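PDB 2Q01: uronate isomerase, which catalyses the isomerisation of D-glucuronate to D-fructuronate and of D-galacturonate to D-tagaturonate in the pentose and glucuronate interconversion pathway. Local coordinates for residues B[53-58]-B[154-159]; B[161-166]-B[421-426]; B[298-303]-B[350-355]; B[344-349]-B[376-381]. One frame throughout, in Å; residues are numbered along the deposited sequence.

Interaction 1: B[53-58]-B[154-159]; sequences APFQDA and FRPRAL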
# COMPACT_ATOMS: atom_id res chain seq x y z
N ALA B 53 -0.61 -42.98 -13.91
CA ALA B 53 -1.47 -42.97 -15.08
C ALA B 53 -1.23 -41.70 -15.88
O ALA B 53 -0.99 -40.65 -15.28
CB ALA B 53 -2.93 -43.07 -14.65
N PRO B 54 -1.29 -41.78 -17.22
CA PRO B 54 -1.09 -40.57 -18.03
C PRO B 54 -2.26 -39.59 -17.94
O PRO B 54 -3.39 -39.99 -17.67
CB PRO B 54 -1.01 -41.12 -19.47
CG PRO B 54 -0.85 -42.60 -19.33
CD PRO B 54 -1.51 -42.96 -18.06
N PHE B 55 -1.96 -38.31 -18.15
CA PHE B 55 -3.00 -37.30 -18.33
C PHE B 55 -3.63 -37.47 -19.71
O PHE B 55 -3.03 -38.08 -20.61
CB PHE B 55 -2.42 -35.89 -18.16
CG PHE B 55 -1.68 -35.68 -16.86
CD1 PHE B 55 -2.37 -35.43 -15.68
CD2 PHE B 55 -0.28 -35.72 -16.83
CE1 PHE B 55 -1.68 -35.23 -14.48
CE2 PHE B 55 0.41 -35.53 -15.63
CZ PHE B 55 -0.29 -35.28 -14.45
N GLN B 56 -4.84 -36.94 -19.90
CA GLN B 56 -5.58 -37.22 -21.13
C GLN B 56 -5.64 -36.09 -22.17
O GLN B 56 -5.35 -36.33 -23.35
CB GLN B 56 -6.99 -37.77 -20.83
CG GLN B 56 -7.74 -37.06 -19.71
CD GLN B 56 -9.17 -37.53 -19.58
OE1 GLN B 56 -9.53 -38.22 -18.63
NE2 GLN B 56 -10.01 -37.16 -20.55
N ASP B 57 -5.99 -34.88 -21.75
CA ASP B 57 -6.23 -33.76 -22.66
C ASP B 57 -5.36 -32.56 -22.36
O ASP B 57 -4.81 -32.44 -21.26
CB ASP B 57 -7.70 -33.31 -22.58
CG ASP B 57 -8.68 -34.33 -23.11
OD1 ASP B 57 -8.30 -35.13 -24.00
OD2 ASP B 57 -9.84 -34.33 -22.65
N ALA B 58 -5.25 -31.66 -23.33
CA ALA B 58 -4.70 -30.32 -23.11
C ALA B 58 -5.65 -29.53 -22.22
O ALA B 58 -5.22 -28.71 -21.41
CB ALA B 58 -4.51 -29.61 -24.43
N PHE B 154 5.98 -38.20 -20.56
CA PHE B 154 5.02 -37.31 -19.92
C PHE B 154 4.15 -38.03 -18.88
O PHE B 154 3.07 -37.56 -18.52
CB PHE B 154 4.16 -36.60 -20.98
CG PHE B 154 4.89 -35.50 -21.71
CD1 PHE B 154 5.74 -35.79 -22.78
CD2 PHE B 154 4.72 -34.17 -21.33
CE1 PHE B 154 6.41 -34.77 -23.46
CE2 PHE B 154 5.39 -33.14 -22.00
CZ PHE B 154 6.23 -33.44 -23.07
N ARG B 155 4.63 -39.18 -18.41
CA ARG B 155 4.06 -39.84 -17.25
C ARG B 155 4.45 -39.00 -16.04
O ARG B 155 5.55 -38.45 -16.01
CB ARG B 155 4.62 -41.26 -17.10
CG ARG B 155 4.36 -42.18 -18.28
CD ARG B 155 2.87 -42.45 -18.48
NE ARG B 155 2.41 -43.58 -17.69
CZ ARG B 155 2.09 -44.77 -18.19
NH1 ARG B 155 2.18 -44.98 -19.50
NH2 ARG B 155 1.69 -45.75 -17.40
N PRO B 156 3.53 -38.85 -15.07
CA PRO B 156 3.76 -38.07 -13.84
C PRO B 156 5.12 -38.28 -13.16
O PRO B 156 5.80 -37.29 -12.84
CB PRO B 156 2.63 -38.52 -12.92
CG PRO B 156 1.51 -38.82 -13.87
CD PRO B 156 2.15 -39.38 -15.11
N ARG B 157 5.52 -39.53 -12.97
CA ARG B 157 6.82 -39.87 -12.37
C ARG B 157 7.99 -39.45 -13.25
O ARG B 157 9.01 -38.97 -12.75
CB ARG B 157 6.91 -41.36 -12.08
CG ARG B 157 6.07 -41.85 -10.92
CD ARG B 157 6.30 -43.34 -10.68
NE ARG B 157 5.48 -43.83 -9.57
CZ ARG B 157 5.39 -45.10 -9.21
NH1 ARG B 157 6.07 -46.04 -9.86
NH2 ARG B 157 4.62 -45.44 -8.19
N ALA B 158 7.84 -39.65 -14.56
CA ALA B 158 8.88 -39.30 -15.53
C ALA B 158 9.08 -37.79 -15.62
O ALA B 158 10.21 -37.32 -15.78
CB ALA B 158 8.53 -39.86 -16.90
N LEU B 159 7.98 -37.04 -15.50
CA LEU B 159 8.01 -35.58 -15.49
C LEU B 159 8.61 -35.03 -14.20
O LEU B 159 9.33 -34.04 -14.23
CB LEU B 159 6.60 -35.03 -15.68
CG LEU B 159 6.03 -34.98 -17.10
CD1 LEU B 159 4.52 -34.78 -17.05
CD2 LEU B 159 6.68 -33.87 -17.91
O HOH W 1 0.62 -37.74 -19.54
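Pro54 lies alongside Arg155 and covers one face of its guanidinium group. The two side chains point the same way. Pro54 CG stands 3.6 Å above the guanidinium plane, offset toward its rim, and is 3.8 Å from Arg155 NE. The arginine reaches this place because its chain is bent at chi2 (-64°) and again at chi3 (-88°). Its NE also donates a hydrogen bond to the carbonyl of Asn52, just before 53-58, so the group is held by a bond as well as by packing. A second pair meets tip to tip. Phe55 CE2 is 3.9 Å from Pro156 CG, and Leu159 CD1 comes up to the edge of the same Phe55 ring, 4.4 Å from CE2. The same proline ring also touches the Ala53 carbonyl: Pro156 CD is 3.4 Å from Ala53 O. No direct hydrogen bond joins the two segments. A water does so instead: it accepts from Phe55 N at 3.0 Å and donates to Phe154 O at 2.7 Å. Trp48 packs edge-to-face with Phe55, and helix 138-149 supplies Leu149 beside it. Arg155 is the N-cap residue and Pro156 the first residue of helix 156-162. Proline suits a first turn, where its missing N-H costs no helix bond. The contact joins the loop between helices 47-51 and 58-63 to the N-capped first turn of helix 156-162, which leads to strand 165-169 in this TIM-barrel-clan fold.

Interaction 2: B[161-166]-B[421-426]; sequences DRFNIE and AFLSIP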
# COMPACT_ATOMS: atom_id res chain seq x y z
N ASP B 161 10.92 -36.40 -12.47
CA ASP B 161 12.37 -36.57 -12.58
C ASP B 161 13.01 -35.58 -13.55
O ASP B 161 14.08 -35.03 -13.27
CB ASP B 161 12.71 -38.01 -12.97
CG ASP B 161 12.13 -39.02 -12.00
OD1 ASP B 161 11.90 -40.18 -12.41
OD2 ASP B 161 11.91 -38.65 -10.82
N ARG B 162 12.34 -35.35 -14.68
CA ARG B 162 12.80 -34.38 -15.68
C ARG B 162 12.80 -32.95 -15.14
O ARG B 162 13.67 -32.15 -15.51
CB ARG B 162 11.93 -34.45 -16.93
CG ARG B 162 12.60 -33.86 -18.17
CD ARG B 162 11.68 -32.93 -18.93
NE ARG B 162 10.64 -33.65 -19.66
CZ ARG B 162 9.97 -33.15 -20.69
NH1 ARG B 162 10.22 -31.92 -21.13
NH2 ARG B 162 9.04 -33.88 -21.28
N PHE B 163 11.84 -32.64 -14.28
CA PHE B 163 11.71 -31.30 -13.70
C PHE B 163 12.73 -31.05 -12.59
O PHE B 163 12.93 -29.90 -12.17
CB PHE B 163 10.29 -31.06 -13.17
CG PHE B 163 9.25 -30.89 -14.25
CD1 PHE B 163 9.59 -30.58 -15.57
CD2 PHE B 163 7.89 -31.02 -13.93
CE1 PHE B 163 8.62 -30.42 -16.55
CE2 PHE B 163 6.91 -30.85 -14.90
CZ PHE B 163 7.27 -30.55 -16.21
N ASN B 164 13.38 -32.12 -12.13
CA ASN B 164 14.39 -32.08 -11.07
C ASN B 164 13.78 -31.63 -9.75
O ASN B 164 14.32 -30.78 -9.05
CB ASN B 164 15.61 -31.23 -11.48
CG ASN B 164 16.86 -31.55 -10.66
OD1 ASN B 164 17.78 -30.73 -10.58
ND2 ASN B 164 16.89 -32.73 -10.04
N ILE B 165 12.63 -32.21 -9.43
CA ILE B 165 11.97 -31.91 -8.17
C ILE B 165 12.61 -32.77 -7.10
O ILE B 165 12.67 -33.99 -7.21
CB ILE B 165 10.44 -32.11 -8.24
CG1 ILE B 165 9.86 -31.23 -9.35
CG2 ILE B 165 9.79 -31.80 -6.89
CD1 ILE B 165 8.49 -31.63 -9.86
N GLU B 166 13.12 -32.11 -6.06
CA GLU B 166 13.71 -32.79 -4.94
C GLU B 166 12.63 -33.19 -3.94
O GLU B 166 12.57 -34.35 -3.53
CB GLU B 166 14.76 -31.90 -4.28
CG GLU B 166 15.49 -32.59 -3.15
CD GLU B 166 16.88 -32.06 -2.96
OE1 GLU B 166 17.18 -31.63 -1.82
OE2 GLU B 166 17.68 -32.07 -3.92
N ALA B 421 -1.63 -27.18 -10.82
CA ALA B 421 -1.04 -27.35 -12.15
C ALA B 421 0.41 -27.81 -12.04
O ALA B 421 1.30 -27.02 -11.72
CB ALA B 421 -1.16 -26.07 -12.97
N PHE B 422 0.63 -29.09 -12.30
CA PHE B 422 1.92 -29.72 -12.09
C PHE B 422 2.97 -29.26 -13.10
O PHE B 422 4.13 -29.06 -12.75
CB PHE B 422 1.76 -31.25 -12.13
CG PHE B 422 3.05 -32.00 -11.99
CD1 PHE B 422 3.77 -31.95 -10.79
CD2 PHE B 422 3.55 -32.76 -13.04
CE1 PHE B 422 4.96 -32.65 -10.65
CE2 PHE B 422 4.74 -33.46 -12.90
CZ PHE B 422 5.45 -33.41 -11.71
N LEU B 423 2.54 -29.08 -14.35
CA LEU B 423 3.43 -28.67 -15.44
C LEU B 423 3.95 -27.24 -15.32
O LEU B 423 4.95 -26.88 -15.95
CB LEU B 423 2.73 -28.84 -16.79
CG LEU B 423 3.08 -30.11 -17.56
CD1 LEU B 423 2.45 -31.35 -16.95
CD2 LEU B 423 2.62 -29.93 -18.99
N SER B 424 3.26 -26.43 -14.51
CA SER B 424 3.66 -25.05 -14.27
C SER B 424 4.67 -24.93 -13.13
O SER B 424 5.18 -23.84 -12.87
CB SER B 424 2.42 -24.19 -13.97
OG SER B 424 1.57 -24.09 -15.10
N ILE B 425 4.94 -26.04 -12.44
CA ILE B 425 5.88 -26.03 -11.29
C ILE B 425 7.28 -25.51 -11.64
O ILE B 425 7.74 -24.55 -10.99
CB ILE B 425 5.88 -27.37 -10.48
CG1 ILE B 425 4.58 -27.52 -9.69
CG2 ILE B 425 7.09 -27.47 -9.55
CD1 ILE B 425 4.50 -28.81 -8.89
N PRO B 426 7.97 -26.10 -12.65
CA PRO B 426 9.24 -25.49 -13.07
C PRO B 426 9.13 -24.06 -13.60
O PRO B 426 10.04 -23.26 -13.38
CB PRO B 426 9.75 -26.44 -14.16
CG PRO B 426 8.54 -27.15 -14.64
CD PRO B 426 7.69 -27.32 -13.43
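The backbones come closest at Phe163 and Pro426, whose CA atoms are 6.3 Å apart, where the end of helix 156-162 meets the start of helix 425-445. Asn164 has positive phi and closes the first helix in a Schellman motif. Phe163 points toward the other segment and offers one ring face to Pro426. Pro426 CG sits above the ring centre, 3.6 Å from the centroid of Phe163 and 8° off the ring normal, a clear CH-pi contact. The rings of Phe163 and Phe422 cross obliquely, with planes at 47° and CE2 of each 3.9 Å apart. Phe422 has CG anti to its backbone N (chi1 178°), which turns its ring in toward Phe163 and Ile165. Ile165 CD1 touches it 3.8 Å from Phe422 CE1. Leu423 adds its CG 4.4 Å from Phe163 CZ. An alanine in place of Phe163 would remove the ring under Pro426 and beside Phe422, and would probably loosen the packing of the two helix ends. Phe49 packs edge-to-face on Phe422, and Leu168 also touches Phe422. The contact is apolar packing where the helix-to-strand turn of 161-166 meets the start of helix 425-445, consistent with the TIM-barrel clan of this family.

Interaction 3: B[298-303]-B[350-355]; sequences MSLDDG and GNDPRL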
# COMPACT_ATOMS: atom_id res chain seq x y z
N MET B 298 0.75 -28.57 20.12
CA MET B 298 1.07 -29.90 19.62
C MET B 298 2.40 -29.89 18.89
O MET B 298 3.17 -30.84 18.98
CB MET B 298 -0.03 -30.42 18.69
CG MET B 298 -1.27 -30.95 19.39
SD MET B 298 -2.58 -31.35 18.22
CE MET B 298 -4.00 -31.24 19.30
N SER B 299 2.66 -28.79 18.17
CA SER B 299 3.91 -28.59 17.43
C SER B 299 5.13 -28.52 18.34
O SER B 299 6.24 -28.84 17.92
CB SER B 299 3.82 -27.32 16.59
OG SER B 299 3.07 -27.54 15.42
N LEU B 300 4.91 -28.08 19.58
CA LEU B 300 5.93 -28.11 20.62
C LEU B 300 6.42 -29.53 20.89
O LEU B 300 7.58 -29.73 21.27
CB LEU B 300 5.35 -27.54 21.90
CG LEU B 300 5.69 -26.13 22.38
CD1 LEU B 300 5.60 -25.08 21.29
CD2 LEU B 300 4.75 -25.81 23.52
N ASP B 301 5.53 -30.51 20.69
CA ASP B 301 5.85 -31.92 20.90
C ASP B 301 6.31 -32.65 19.63
O ASP B 301 7.31 -33.35 19.66
CB ASP B 301 4.67 -32.66 21.54
CG ASP B 301 4.42 -32.22 22.98
OD1 ASP B 301 3.24 -32.02 23.34
OD2 ASP B 301 5.39 -32.06 23.75
N ASP B 302 5.57 -32.47 18.53
CA ASP B 302 5.85 -33.24 17.30
C ASP B 302 6.66 -32.52 16.21
O ASP B 302 7.04 -33.13 15.21
CB ASP B 302 4.57 -33.88 16.72
CG ASP B 302 3.52 -32.87 16.23
OD1 ASP B 302 2.33 -33.25 16.18
OD2 ASP B 302 3.86 -31.71 15.88
N GLY B 303 6.92 -31.23 16.41
CA GLY B 303 7.80 -30.47 15.53
C GLY B 303 7.26 -30.11 14.15
O GLY B 303 8.03 -29.84 13.23
N GLY B 350 5.57 -17.20 22.14
CA GLY B 350 6.36 -16.42 21.18
C GLY B 350 7.86 -16.51 21.31
O GLY B 350 8.58 -16.29 20.34
N ASN B 351 8.34 -16.84 22.50
CA ASN B 351 9.77 -16.92 22.78
C ASN B 351 10.26 -18.36 22.95
O ASN B 351 11.36 -18.60 23.46
CB ASN B 351 10.13 -16.09 24.02
CG ASN B 351 9.53 -14.68 23.98
OD1 ASN B 351 8.82 -14.27 24.89
ND2 ASN B 351 9.82 -13.95 22.91
N ASP B 352 9.44 -19.32 22.53
CA ASP B 352 9.78 -20.74 22.63
C ASP B 352 10.68 -21.17 21.47
O ASP B 352 10.39 -20.86 20.32
CB ASP B 352 8.50 -21.59 22.66
CG ASP B 352 8.74 -22.99 23.20
OD1 ASP B 352 9.37 -23.81 22.51
OD2 ASP B 352 8.27 -23.27 24.32
N PRO B 353 11.79 -21.87 21.77
CA PRO B 353 12.70 -22.37 20.73
C PRO B 353 12.12 -23.46 19.81
O PRO B 353 12.48 -23.53 18.64
CB PRO B 353 13.88 -22.94 21.53
CG PRO B 353 13.74 -22.35 22.91
CD PRO B 353 12.28 -22.21 23.12
N ARG B 354 11.21 -24.28 20.35
CA ARG B 354 10.69 -25.45 19.63
C ARG B 354 9.59 -25.13 18.61
O ARG B 354 9.26 -25.98 17.78
CB ARG B 354 10.16 -26.50 20.63
CG ARG B 354 11.16 -26.95 21.68
CD ARG B 354 10.45 -27.64 22.84
NE ARG B 354 9.73 -26.71 23.70
CZ ARG B 354 8.78 -27.05 24.57
NH1 ARG B 354 8.41 -28.32 24.70
NH2 ARG B 354 8.19 -26.12 25.30
N LEU B 355 9.04 -23.92 18.67
CA LEU B 355 7.94 -23.54 17.79
C LEU B 355 8.40 -22.78 16.55
O LEU B 355 9.22 -21.87 16.63
CB LEU B 355 6.88 -22.74 18.56
CG LEU B 355 5.59 -22.34 17.83
CD1 LEU B 355 4.79 -23.56 17.39
CD2 LEU B 355 4.75 -21.40 18.68
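In this TIM-barrel-clan protein, the C-terminal turn of helix 281-302 packs on the loop that leads into strand 357-359. Leu300 carries most of the contact. Its CB leaves the helix beside the loop, and the branch at CG then lies over the guanidinium of Arg354. CG is 3.8 Å above that plane, over its centre, and 3.8 Å from Arg354 NH2. From there the two methyls part. Leu300 CD2 stays near the same nitrogen, while CD1 turns to Leu355 CB at 3.8 Å and also passes near Asp352 OD1. The two side chains, Leu300 and Arg354, cross at about a right angle. Next to them, Ser299 CB touches Leu355 CD1, and Ser299 OG is hydrogen-bonded to the carbonyls of Leu304 and Met295 and to Arg239 NH2. Leu349, from helix 343-349, packs on both Leu300 and Leu355. The guanidinium is held in place from within its own loop. Arg354 grips Asp352 side-on: NH2 bonds to OD2 at 3.0 Å, nearly in the guanidinium plane, and NE bonds to OD1 from a more tilted position. This salt bridge probably steadies the flat group on which Leu300 rests. Gly303, the first residue past the helix, has positive phi (73°). Asp352 OD1 takes a further bond, through its anti lone pair, from the backbone N of Arg354 at 2.9 Å, which closes an Asx turn.

Interaction 4: B[344-349]-B[376-381]; sequences PLLTRL and GHYPVL. With K (potassium ion), chain E.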
# COMPACT_ATOMS: atom_id res chain seq x y z
N PRO B 344 -2.37 -13.21 21.66
CA PRO B 344 -2.59 -14.29 22.65
C PRO B 344 -1.69 -15.53 22.53
O PRO B 344 -1.31 -16.11 23.56
CB PRO B 344 -4.05 -14.68 22.42
CG PRO B 344 -4.67 -13.46 21.87
CD PRO B 344 -3.63 -12.90 20.96
N LEU B 345 -1.38 -15.94 21.30
CA LEU B 345 -0.48 -17.07 21.05
C LEU B 345 0.97 -16.70 21.32
O LEU B 345 1.74 -17.51 21.85
CB LEU B 345 -0.65 -17.60 19.62
CG LEU B 345 0.27 -18.67 19.03
CD1 LEU B 345 0.39 -19.92 19.91
CD2 LEU B 345 -0.18 -19.06 17.62
N LEU B 346 1.34 -15.47 20.95
CA LEU B 346 2.71 -15.00 21.10
C LEU B 346 3.08 -14.68 22.54
O LEU B 346 4.25 -14.73 22.92
CB LEU B 346 2.96 -13.79 20.19
CG LEU B 346 3.05 -14.08 18.68
CD1 LEU B 346 2.92 -12.81 17.88
CD2 LEU B 346 4.34 -14.80 18.33
N THR B 347 2.08 -14.34 23.35
CA THR B 347 2.27 -14.12 24.78
C THR B 347 2.56 -15.46 25.45
O THR B 347 3.40 -15.54 26.35
CB THR B 347 1.03 -13.44 25.41
OG1 THR B 347 0.77 -12.22 24.71
CG2 THR B 347 1.25 -13.14 26.89
N ARG B 348 1.89 -16.51 24.99
CA ARG B 348 2.09 -17.84 25.53
C ARG B 348 3.38 -18.47 25.03
O ARG B 348 4.20 -18.93 25.81
CB ARG B 348 0.89 -18.74 25.21
CG ARG B 348 0.94 -20.08 25.92
CD ARG B 348 -0.03 -21.09 25.30
NE ARG B 348 0.02 -22.38 25.99
CZ ARG B 348 -0.66 -22.68 27.09
NH1 ARG B 348 -1.47 -21.79 27.66
NH2 ARG B 348 -0.54 -23.88 27.64
N LEU B 349 3.57 -18.45 23.70
CA LEU B 349 4.59 -19.26 23.05
C LEU B 349 5.55 -18.53 22.11
O LEU B 349 6.29 -19.18 21.37
CB LEU B 349 3.92 -20.40 22.28
CG LEU B 349 3.10 -21.43 23.06
CD1 LEU B 349 2.34 -22.33 22.12
CD2 LEU B 349 3.99 -22.24 24.00
N GLY B 376 10.68 -9.77 12.27
CA GLY B 376 12.01 -9.25 12.61
C GLY B 376 12.27 -9.17 14.11
O GLY B 376 13.33 -8.70 14.52
N HIS B 377 11.32 -9.61 14.92
CA HIS B 377 11.47 -9.63 16.38
C HIS B 377 11.29 -11.01 17.01
O HIS B 377 12.14 -11.45 17.78
CB HIS B 377 10.52 -8.64 17.06
CG HIS B 377 10.45 -8.82 18.55
ND1 HIS B 377 11.46 -8.42 19.39
CD2 HIS B 377 9.51 -9.40 19.33
CE1 HIS B 377 11.14 -8.73 20.64
NE2 HIS B 377 9.97 -9.33 20.63
N TYR B 378 10.18 -11.68 16.71
CA TYR B 378 9.83 -12.93 17.40
C TYR B 378 10.63 -14.11 16.88
O TYR B 378 10.69 -14.31 15.67
CB TYR B 378 8.33 -13.21 17.26
CG TYR B 378 7.48 -12.39 18.19
CD1 TYR B 378 6.80 -11.26 17.73
CD2 TYR B 378 7.36 -12.73 19.54
CE1 TYR B 378 6.02 -10.50 18.60
CE2 TYR B 378 6.59 -11.98 20.41
CZ TYR B 378 5.92 -10.87 19.93
OH TYR B 378 5.16 -10.13 20.80
N PRO B 379 11.24 -14.90 17.78
CA PRO B 379 12.00 -16.12 17.44
C PRO B 379 11.20 -17.15 16.62
O PRO B 379 11.78 -17.86 15.80
CB PRO B 379 12.35 -16.70 18.80
CG PRO B 379 12.39 -15.54 19.69
CD PRO B 379 11.28 -14.65 19.23
N VAL B 380 9.89 -17.20 16.83
CA VAL B 380 9.05 -18.24 16.26
C VAL B 380 8.47 -17.93 14.88
O VAL B 380 8.01 -18.83 14.19
CB VAL B 380 7.88 -18.58 17.22
CG1 VAL B 380 8.43 -19.15 18.51
CG2 VAL B 380 7.04 -17.36 17.52
N LEU B 381 8.50 -16.66 14.48
CA LEU B 381 7.78 -16.19 13.29
C LEU B 381 8.67 -16.06 12.07
O LEU B 381 9.77 -15.53 12.16
CB LEU B 381 7.14 -14.83 13.59
CG LEU B 381 5.65 -14.70 13.91
CD1 LEU B 381 5.05 -15.95 14.56
CD2 LEU B 381 5.42 -13.47 14.77
K K E . 11.93 -14.66 13.27
O HOH W 2 13.19 -16.95 13.24
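The loop that receives Leu346 also binds a potassium ion through its backbone. Tyr378 O lies 2.7 Å from K and Leu381 O 2.6 Å from it, and a water that donates to Pro379 O takes another position. The Ala375 carbonyl and Asn411 OD1 of the same chain, and the Ser75 carbonyl of a second subunit, complete the site, so the ion lies where two subunits meet. Tyr378, Val380 and Leu381 bring side chains to the helix. Tyr378 has CG anti to its carbonyl carbon (chi1 -78°) and presents one ring face to Leu346. Leu346 CD2 is 4.0 Å from the ring centroid of Tyr378, 18° off the normal and offset toward the rim, a CH-pi contact. His377 CD2 lies over the centre of the opposite face, so the ring is sandwiched. The motif is a type I beta turn, Tyr378 to Leu381, leading into strand 381-383, parallel to 357-359, in this TIM-barrel-clan fold. Helix 343-349 packs against it. The Leu346 and Val380 side chains pass in opposite directions, with Leu346 CD2 3.8 Å from Val380 CG2. Leu346 CD2 meets Leu381 CD2 tip to tip at 4.0 Å. An alanine at Tyr378 would remove the ring between Leu346 and His377 and the hydroxyl bonded to His316 of the second subunit, and would probably disturb packing at the subunit boundary. Val380 CG1 touches the backbone carbonyl of Leu349, 3.6 Å from Leu349 O.

From the N terminus, interaction 1 closes first, joining the loop before helix 58-63 to the start of helix 156-162. Interaction 2 opens on the far end of that same helix and closes a long loop at 421-426. The two touch, for instance where Leu159 packs on Phe422. Interactions 3 and 4 both nest inside the loop of interaction 2. They cross each other: 298-303, 344-349, 350-355 and 376-381 alternate along the chain. They touch through Gly350, Asp352, Leu355 and Val380, and tie helices 281-302 and 343-349 to the loops entering strands 357-359 and 381-383. Interactions 1 and 4 have centres about 44 Å apart, on opposite sides of the chain's centre.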